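Malonyl CoA:acyl carrier protein malonyltransferase (Streptomyces coelicolor, PDB 1NM2) probably transfers malonyl groups from malonyl-CoA to holo-acyl carrier protein, the reaction that supplies malonyl units for fatty acid biosynthesis. Local coordinates at residues T136-L141 with L195-A200; A140-D145 with V189-P194; A161-A166 with P255-L260. One frame throughout, in Å; residues are numbered along the deposited sequence.

Contact 1: T136-L141 with L195-A200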
loop_
_atom_site.group_PDB
_atom_site.type_symbol
_atom_site.label_atom_id
_atom_site.label_comp_id
_atom_site.label_asym_id
_atom_site.label_seq_id
_atom_site.Cartn_x
_atom_site.Cartn_y
_atom_site.Cartn_z
ATOM N N THR A 136 -15.674 7.752 -11.501
ATOM C CA THR A 136 -15.304 6.356 -11.295
ATOM C C THR A 136 -15.111 6.035 -9.814
ATOM O O THR A 136 -15.142 6.920 -8.966
ATOM C CB THR A 136 -13.980 6.043 -12.013
ATOM O OG1 THR A 136 -12.950 6.889 -11.487
ATOM C CG2 THR A 136 -14.103 6.286 -13.507
ATOM N N GLY A 137 -14.895 4.762 -9.511
ATOM C CA GLY A 137 -14.701 4.363 -8.130
ATOM C C GLY A 137 -14.266 2.918 -8.001
ATOM O O GLY A 137 -13.890 2.288 -8.988
ATOM N N MET A 138 -14.305 2.405 -6.776
ATOM C CA MET A 138 -13.926 1.023 -6.484
ATOM C C MET A 138 -14.912 0.473 -5.467
ATOM O O MET A 138 -15.373 1.204 -4.587
ATOM C CB MET A 138 -12.516 0.952 -5.882
ATOM C CG MET A 138 -11.427 1.620 -6.693
ATOM S SD MET A 138 -9.849 1.680 -5.780
ATOM C CE MET A 138 -9.154 0.105 -6.214
ATOM N N SER A 139 -15.230 -0.811 -5.587
ATOM C CA SER A 139 -16.148 -1.459 -4.657
ATOM C C SER A 139 -15.659 -2.864 -4.357
ATOM O O SER A 139 -15.228 -3.580 -5.257
ATOM C CB SER A 139 -17.561 -1.522 -5.241
ATOM O OG SER A 139 -18.096 -0.225 -5.437
ATOM N N ALA A 140 -15.715 -3.251 -3.088
ATOM C CA ALA A 140 -15.288 -4.583 -2.684
ATOM C C ALA A 140 -16.465 -5.539 -2.817
ATOM O O ALA A 140 -17.618 -5.152 -2.594
ATOM C CB ALA A 140 -14.793 -4.565 -1.244
ATOM N N LEU A 141 -16.172 -6.778 -3.201
ATOM C CA LEU A 141 -17.197 -7.803 -3.341
ATOM C C LEU A 141 -17.100 -8.718 -2.127
ATOM O O LEU A 141 -16.069 -9.350 -1.908
ATOM C CB LEU A 141 -16.976 -8.617 -4.619
ATOM C CG LEU A 141 -17.408 -8.027 -5.966
ATOM C CD1 LEU A 141 -16.768 -6.679 -6.199
ATOM C CD2 LEU A 141 -17.019 -8.997 -7.071
ATOM N N LEU A 195 -15.769 1.645 -1.944
ATOM C CA LEU A 195 -14.630 2.055 -1.131
ATOM C C LEU A 195 -14.537 3.574 -1.046
ATOM O O LEU A 195 -15.032 4.287 -1.925
ATOM C CB LEU A 195 -13.326 1.498 -1.716
ATOM C CG LEU A 195 -13.007 0.015 -1.485
ATOM C CD1 LEU A 195 -14.107 -0.858 -2.042
ATOM C CD2 LEU A 195 -11.685 -0.324 -2.152
ATOM N N LYS A 196 -13.896 4.062 0.013
ATOM C CA LYS A 196 -13.743 5.498 0.214
ATOM C C LYS A 196 -12.545 6.025 -0.576
ATOM O O LYS A 196 -11.524 6.414 -0.003
ATOM C CB LYS A 196 -13.572 5.803 1.708
ATOM C CG LYS A 196 -14.668 5.203 2.591
ATOM C CD LYS A 196 -14.427 5.505 4.064
ATOM C CE LYS A 196 -15.452 4.815 4.958
ATOM N NZ LYS A 196 -16.852 5.256 4.696
ATOM N N VAL A 197 -12.678 6.030 -1.898
ATOM C CA VAL A 197 -11.617 6.504 -2.777
ATOM C C VAL A 197 -12.193 7.450 -3.821
ATOM O O VAL A 197 -13.380 7.386 -4.143
ATOM C CB VAL A 197 -10.911 5.334 -3.508
ATOM C CG1 VAL A 197 -10.259 4.407 -2.496
ATOM C CG2 VAL A 197 -11.917 4.565 -4.361
ATOM N N ALA A 198 -11.331 8.305 -4.361
ATOM C CA ALA A 198 -11.725 9.290 -5.357
ATOM C C ALA A 198 -12.070 8.712 -6.725
ATOM O O ALA A 198 -12.854 9.304 -7.471
ATOM C CB ALA A 198 -10.613 10.341 -5.507
ATOM N N GLY A 199 -11.480 7.576 -7.078
ATOM C CA GLY A 199 -11.778 7.016 -8.382
ATOM C C GLY A 199 -11.351 5.578 -8.603
ATOM O O GLY A 199 -11.039 4.852 -7.661
ATOM N N ALA A 200 -11.354 5.172 -9.869
ATOM C CA ALA A 200 -10.981 3.820 -10.246
ATOM C C ALA A 200 -9.466 3.656 -10.290
ATOM O O ALA A 200 -8.875 3.556 -11.364
ATOM C CB ALA A 200 -11.588 3.478 -11.607
HETATM O O HOH W 1 -14.174 9.730 -9.853
HETATM O O HOH W 2 -15.432 6.528 -5.829
HETATM O O HOH W 3 -15.705 4.383 -4.742
#

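Contact 2: A140-D145 with V189-P194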
loop_
_atom_site.group_PDB
_atom_site.type_symbol
_atom_site.label_atom_id
_atom_site.label_comp_id
_atom_site.label_asym_id
_atom_site.label_seq_id
_atom_site.Cartn_x
_atom_site.Cartn_y
_atom_site.Cartn_z
ATOM N N ALA A 140 -15.715 -3.251 -3.088
ATOM C CA ALA A 140 -15.288 -4.583 -2.684
ATOM C C ALA A 140 -16.465 -5.539 -2.817
ATOM O O ALA A 140 -17.618 -5.152 -2.594
ATOM C CB ALA A 140 -14.793 -4.565 -1.244
ATOM N N LEU A 141 -16.172 -6.778 -3.201
ATOM C CA LEU A 141 -17.197 -7.803 -3.341
ATOM C C LEU A 141 -17.100 -8.718 -2.127
ATOM O O LEU A 141 -16.069 -9.350 -1.908
ATOM C CB LEU A 141 -16.976 -8.617 -4.619
ATOM C CG LEU A 141 -17.408 -8.027 -5.966
ATOM C CD1 LEU A 141 -16.768 -6.679 -6.199
ATOM C CD2 LEU A 141 -17.019 -8.997 -7.071
ATOM N N LEU A 142 -18.168 -8.792 -1.342
ATOM C CA LEU A 142 -18.165 -9.632 -0.147
ATOM C C LEU A 142 -18.865 -10.962 -0.410
ATOM O O LEU A 142 -20.076 -11.010 -0.617
ATOM C CB LEU A 142 -18.840 -8.893 1.014
ATOM C CG LEU A 142 -18.337 -7.464 1.249
ATOM C CD1 LEU A 142 -19.046 -6.867 2.454
ATOM C CD2 LEU A 142 -16.826 -7.467 1.460
ATOM N N GLY A 143 -18.088 -12.038 -0.397
ATOM C CA GLY A 143 -18.635 -13.357 -0.655
ATOM C C GLY A 143 -18.427 -13.737 -2.109
ATOM O O GLY A 143 -17.889 -12.951 -2.888
ATOM N N GLY A 144 -18.852 -14.944 -2.474
ATOM C CA GLY A 144 -18.715 -15.397 -3.844
ATOM C C GLY A 144 -17.398 -16.090 -4.126
ATOM O O GLY A 144 -16.560 -16.267 -3.237
ATOM N N ASP A 145 -17.220 -16.493 -5.377
ATOM C CA ASP A 145 -16.000 -17.162 -5.810
ATOM C C ASP A 145 -15.183 -16.131 -6.582
ATOM O O ASP A 145 -15.714 -15.421 -7.431
ATOM C CB ASP A 145 -16.349 -18.361 -6.700
ATOM C CG ASP A 145 -15.126 -18.995 -7.338
ATOM O OD1 ASP A 145 -14.847 -18.702 -8.522
ATOM O OD2 ASP A 145 -14.437 -19.783 -6.656
ATOM N N VAL A 189 -22.201 -13.461 -4.407
ATOM C CA VAL A 189 -21.795 -12.214 -3.767
ATOM C C VAL A 189 -22.975 -11.664 -2.980
ATOM O O VAL A 189 -24.081 -11.549 -3.504
ATOM C CB VAL A 189 -21.336 -11.152 -4.799
ATOM C CG1 VAL A 189 -21.075 -9.816 -4.098
ATOM C CG2 VAL A 189 -20.064 -11.616 -5.490
ATOM N N ARG A 190 -22.730 -11.336 -1.717
ATOM C CA ARG A 190 -23.775 -10.810 -0.845
ATOM C C ARG A 190 -23.863 -9.294 -0.927
ATOM O O ARG A 190 -24.956 -8.720 -0.942
ATOM C CB ARG A 190 -23.492 -11.175 0.614
ATOM C CG ARG A 190 -23.265 -12.644 0.887
ATOM C CD ARG A 190 -23.040 -12.864 2.369
ATOM N NE ARG A 190 -21.853 -12.170 2.863
ATOM C CZ ARG A 190 -20.612 -12.636 2.745
ATOM N NH1 ARG A 190 -20.391 -13.803 2.149
ATOM N NH2 ARG A 190 -19.591 -11.940 3.235
ATOM N N LYS A 191 -22.707 -8.649 -0.993
ATOM C CA LYS A 191 -22.673 -7.198 -0.997
ATOM C C LYS A 191 -21.571 -6.625 -1.875
ATOM O O LYS A 191 -20.492 -7.204 -2.006
ATOM C CB LYS A 191 -22.468 -6.736 0.448
ATOM C CG LYS A 191 -23.185 -5.476 0.879
ATOM C CD LYS A 191 -22.971 -5.286 2.381
ATOM C CE LYS A 191 -23.578 -3.997 2.912
ATOM N NZ LYS A 191 -23.316 -3.865 4.377
ATOM N N VAL A 192 -21.863 -5.484 -2.484
ATOM C CA VAL A 192 -20.898 -4.776 -3.310
ATOM C C VAL A 192 -20.731 -3.455 -2.570
ATOM O O VAL A 192 -21.561 -2.551 -2.681
ATOM C CB VAL A 192 -21.438 -4.549 -4.733
ATOM C CG1 VAL A 192 -20.468 -3.687 -5.534
ATOM C CG2 VAL A 192 -21.618 -5.895 -5.425
ATOM N N VAL A 193 -19.661 -3.364 -1.793
ATOM C CA VAL A 193 -19.408 -2.185 -0.979
ATOM C C VAL A 193 -18.441 -1.180 -1.582
ATOM O O VAL A 193 -17.267 -1.481 -1.804
ATOM C CB VAL A 193 -18.886 -2.598 0.414
ATOM C CG1 VAL A 193 -18.801 -1.380 1.326
ATOM C CG2 VAL A 193 -19.796 -3.657 1.005
ATOM N N PRO A 194 -18.927 0.039 -1.851
ATOM C CA PRO A 194 -18.076 1.083 -2.428
ATOM C C PRO A 194 -16.995 1.524 -1.446
ATOM O O PRO A 194 -17.266 1.734 -0.264
ATOM C CB PRO A 194 -19.070 2.197 -2.766
ATOM C CG PRO A 194 -20.164 2.003 -1.765
ATOM C CD PRO A 194 -20.321 0.500 -1.728
#

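Contact 3: A161-A166 with P255-L260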
loop_
_atom_site.group_PDB
_atom_site.type_symbol
_atom_site.label_atom_id
_atom_site.label_comp_id
_atom_site.label_asym_id
_atom_site.label_seq_id
_atom_site.Cartn_x
_atom_site.Cartn_y
_atom_site.Cartn_z
ATOM N N ALA A 161 -9.337 -4.451 -9.915
ATOM C CA ALA A 161 -8.288 -3.557 -9.421
ATOM C C ALA A 161 -7.477 -4.099 -8.248
ATOM O O ALA A 161 -6.282 -3.824 -8.127
ATOM C CB ALA A 161 -8.902 -2.210 -9.052
ATOM N N ASN A 162 -8.132 -4.856 -7.375
ATOM C CA ASN A 162 -7.469 -5.445 -6.220
ATOM C C ASN A 162 -7.778 -6.932 -6.137
ATOM O O ASN A 162 -8.944 -7.325 -6.120
ATOM C CB ASN A 162 -7.966 -4.827 -4.904
ATOM C CG ASN A 162 -7.211 -3.574 -4.489
ATOM O OD1 ASN A 162 -7.278 -3.183 -3.328
ATOM N ND2 ASN A 162 -6.518 -2.932 -5.417
ATOM N N VAL A 163 -6.734 -7.752 -6.102
ATOM C CA VAL A 163 -6.883 -9.197 -5.921
ATOM C C VAL A 163 -6.011 -9.373 -4.684
ATOM O O VAL A 163 -4.796 -9.558 -4.779
ATOM C CB VAL A 163 -6.324 -10.001 -7.103
ATOM C CG1 VAL A 163 -6.545 -11.495 -6.865
ATOM C CG2 VAL A 163 -7.031 -9.580 -8.388
ATOM N N ASN A 164 -6.643 -9.288 -3.521
ATOM C CA ASN A 164 -5.932 -9.339 -2.250
ATOM C C ASN A 164 -5.721 -10.658 -1.535
ATOM O O ASN A 164 -5.153 -10.673 -0.445
ATOM C CB ASN A 164 -6.579 -8.349 -1.287
ATOM C CG ASN A 164 -6.580 -6.942 -1.834
ATOM O OD1 ASN A 164 -5.632 -6.532 -2.505
ATOM N ND2 ASN A 164 -7.633 -6.191 -1.549
ATOM N N GLY A 165 -6.159 -11.757 -2.134
ATOM C CA GLY A 165 -5.978 -13.047 -1.494
ATOM C C GLY A 165 -7.120 -13.366 -0.553
ATOM O O GLY A 165 -7.955 -12.506 -0.267
ATOM N N ALA A 166 -7.153 -14.600 -0.059
ATOM C CA ALA A 166 -8.214 -15.024 0.840
ATOM C C ALA A 166 -9.548 -14.848 0.119
ATOM O O ALA A 166 -10.582 -14.634 0.747
ATOM C CB ALA A 166 -8.185 -14.195 2.116
ATOM N N PRO A 255 -3.763 -3.651 -11.941
ATOM C CA PRO A 255 -4.343 -4.333 -10.774
ATOM C C PRO A 255 -3.291 -4.667 -9.706
ATOM O O PRO A 255 -2.127 -4.918 -10.026
ATOM C CB PRO A 255 -4.936 -5.603 -11.381
ATOM C CG PRO A 255 -5.335 -5.160 -12.768
ATOM C CD PRO A 255 -4.130 -4.342 -13.192
ATOM N N VAL A 256 -3.707 -4.675 -8.442
ATOM C CA VAL A 256 -2.813 -5.011 -7.337
ATOM C C VAL A 256 -2.963 -6.509 -7.055
ATOM O O VAL A 256 -3.989 -6.950 -6.537
ATOM C CB VAL A 256 -3.172 -4.232 -6.044
ATOM C CG1 VAL A 256 -2.346 -4.752 -4.877
ATOM C CG2 VAL A 256 -2.920 -2.731 -6.237
ATOM N N ARG A 257 -1.947 -7.290 -7.404
ATOM C CA ARG A 257 -2.006 -8.724 -7.168
ATOM C C ARG A 257 -1.343 -9.082 -5.849
ATOM O O ARG A 257 -0.287 -9.718 -5.824
ATOM C CB ARG A 257 -1.340 -9.490 -8.316
ATOM C CG ARG A 257 -2.100 -9.373 -9.638
ATOM C CD ARG A 257 -3.553 -9.809 -9.467
ATOM N NE ARG A 257 -3.659 -11.213 -9.083
ATOM C CZ ARG A 257 -3.438 -12.235 -9.906
ATOM N NH1 ARG A 257 -3.555 -13.484 -9.468
ATOM N NH2 ARG A 257 -3.116 -12.010 -11.173
ATOM N N TRP A 258 -1.969 -8.667 -4.753
ATOM C CA TRP A 258 -1.431 -8.954 -3.429
ATOM C C TRP A 258 -1.499 -10.456 -3.177
ATOM O O TRP A 258 -0.713 -11.003 -2.399
ATOM C CB TRP A 258 -2.211 -8.205 -2.345
ATOM C CG TRP A 258 -1.555 -8.323 -1.001
ATOM C CD1 TRP A 258 -2.029 -8.987 0.097
ATOM C CD2 TRP A 258 -0.268 -7.816 -0.639
ATOM N NE1 TRP A 258 -1.111 -8.928 1.123
ATOM C CE2 TRP A 258 -0.022 -8.212 0.698
ATOM C CE3 TRP A 258 0.705 -7.068 -1.315
ATOM C CZ2 TRP A 258 1.159 -7.881 1.373
ATOM C CZ3 TRP A 258 1.881 -6.739 -0.647
ATOM C CH2 TRP A 258 2.096 -7.146 0.688
ATOM N N ASP A 259 -2.438 -11.123 -3.847
ATOM C CA ASP A 259 -2.579 -12.567 -3.712
ATOM C C ASP A 259 -1.273 -13.253 -4.129
ATOM O O ASP A 259 -0.769 -14.146 -3.439
ATOM C CB ASP A 259 -3.733 -13.082 -4.589
ATOM C CG ASP A 259 -3.513 -12.821 -6.071
ATOM O OD1 ASP A 259 -3.793 -13.736 -6.877
ATOM O OD2 ASP A 259 -3.073 -11.706 -6.438
ATOM N N LEU A 260 -0.725 -12.824 -5.260
ATOM C CA LEU A 260 0.514 -13.395 -5.774
ATOM C C LEU A 260 1.711 -13.026 -4.907
ATOM O O LEU A 260 2.682 -13.773 -4.829
ATOM C CB LEU A 260 0.747 -12.934 -7.214
ATOM C CG LEU A 260 -0.330 -13.440 -8.183
ATOM C CD1 LEU A 260 -0.058 -12.930 -9.590
ATOM C CD2 LEU A 260 -0.353 -14.961 -8.147
#

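Contact 1: T136-L141 with L195-A200
Thr-136 and Ala-200 meet through a side chain doing a backbone's work: OG1 of Thr-136 accepts the N-H of Ala-200 at 2.8 Å, where a regular strand would offer a carbonyl. With chi1 at 60°, OG1 stands between the backbone N and the carbonyl carbon of its own residue, and it has a second hydrogen-bond partner in the hydroxyl of Thr-134. At the other end of the contact, Leu-195 N donates almost straight to Met-138 O at 2.7 Å. Between these two bonds the loop bows away from the strand through an inverse gamma turn centred on Lys-196, and water fills in. One water accepts from Thr-136 N and lies between it and Ala-198 O, another sits between Thr-136 O and Val-197 O, and a third accepts from Met-138 N while lying 2.9 Å from Leu-195 O. A CA-H...O contact from Gly-199 CA to Thr-136 O (3.4 Å) adds to the seam. The apolar part is carried by Met-138, whose CG lies 3.8 Å from Val-197 CG2, the two side chains crossing at about a right angle. Leu-195 brings CD1 tightly against Ala-140 N, 3.1 Å away. The Met-138 side chain also lies about 5 Å from the acetate bound in the active site, a mimic of the malonyl group. Along its other edge strand 136-143 bonds to strand 168-172, on which Met-138 packs at Val-170 and Ala-172, while Ser-139 leans on Leu-178 of helix 175-183.

Contact 2: A140-D145 with V189-P194
Leu-142 lays its CD1 methyl on CG2 of Val-193, 3.6 Å away, and runs side by side with the start of the Lys-191 chain, whose CB is 4.0 Å from the same CD1. Past CG the lysine extends away from the strand pair. Beneath these side chains runs an antiparallel ladder. Ala-140 and Val-193 form a hydrogen-bonded pair, with Ala-140 N to Val-193 O at 2.7 Å and the return bond from Val-193 N; Leu-141 and Val-192 follow as a non-hydrogen-bonded pair. Leu-142 N then gives a nearly linear bond to Lys-191 O (2.9 Å). The next bond breaks the regular register: Leu-142 O is met by Arg-190 N, so that Arg-190 and Lys-191 both stand opposite Leu-142, a classic beta bulge. The same carbonyl oxygen lies over the centre of the Arg-190 guanidinium face, 3.8 Å above its plane. A bend at chi3 (-62°) turns NE out of an extended course, and NH1 ends 3.3 Å from Gly-143 CA. A side chain at Gly-143 would collide with that nitrogen, besides being jammed against the preceding carbonyl at these backbone angles. The two strands form one end of the mixed sheet, 189-194 being its outermost strand. Leu-141 and Val-192 turn to the helix-covered face, where Leu-141 packs on Leu-153 of helix 146-155 and Leu-181 of helix 175-183, and Val-192 meets Asn-182; Asp-145 caps the start of helix 146-155.

Contact 3: A161-A166 with P255-L260
A parallel strand pairing that passes straight into a helix brings this contact beside the probable nucleophile elbow of the acyltransferase, whose His-97 is hydrogen-bonded to Asn-164 OD1 and has its ring against Trp-258. The ladder starts at Ala-161 O, which accepts Val-256 N at 2.7 Å. Asn-162 ND2 comes to the same oxygen from the opposite face of its carbonyl plane, at 2.9 Å, a bond that holds the amide in place alongside Val-256. Val-163 N then donates to Val-256 O (2.9 Å). Further on, the helix takes over: Asp-259 N donates to Val-163 O at 3.0 Å. Asn-164 and Trp-258 cross at about a right angle, and Trp-258 CD1, at the ring edge, lies 3.6 Å from Asn-164 O, nearly in the ring plane. That carbonyl oxygen is buried and has no hydrogen-bond partner in the model.

Arg-257 grips Asp-259 side-on: NH1 meets the syn lone pair of OD1 at 2.6 Å, NE reaches OD2 at 2.8 Å, and Leu-260 CD1 lies over one face of the guanidinium. Chi1 of Asp-259 (62°) sets CG between its backbone N and carbonyl carbon, 3.4 Å from Val-163 CG1, while Arg-257 CD and NE lie against Val-163 CB. An alanine in place of Asp-259 would probably leave the Arg-257 guanidinium without its countercharge and freer to turn, with a gap beside Val-163 CG1. The salt bridge, formed within one segment, thus serves the contact indirectly: it holds the two charged groups together, with the carboxylate and the arginine chain both against Val-163, and the arginine is likely to offset the repulsion expected between Asp-259 OD2 and the nearby Val-163 O.

How the contacts relate
Followed from the N terminus, strand 136-143 comes first and serves two contacts. Contact 2 closes the shorter loop, joining the strand's later half to strand 189-194; contact 1 closes the longer one, as the chain leaving that strand returns past the strand's beginning. The two share residues 140-141, so their loops start from one stretch. Strand 159-165 lies inside both loops yet waits for residues 255-260, so contact 3 crosses the other two. All three reach the same mixed sheet, contact 2 at one outer strand and contact 3 at the other. Contacts 1 and 3 touch where Met-138 CE packs on Ala-161 CB, 3.7 Å away; contacts 2 and 3 stay about 7 Å apart at their nearest atoms.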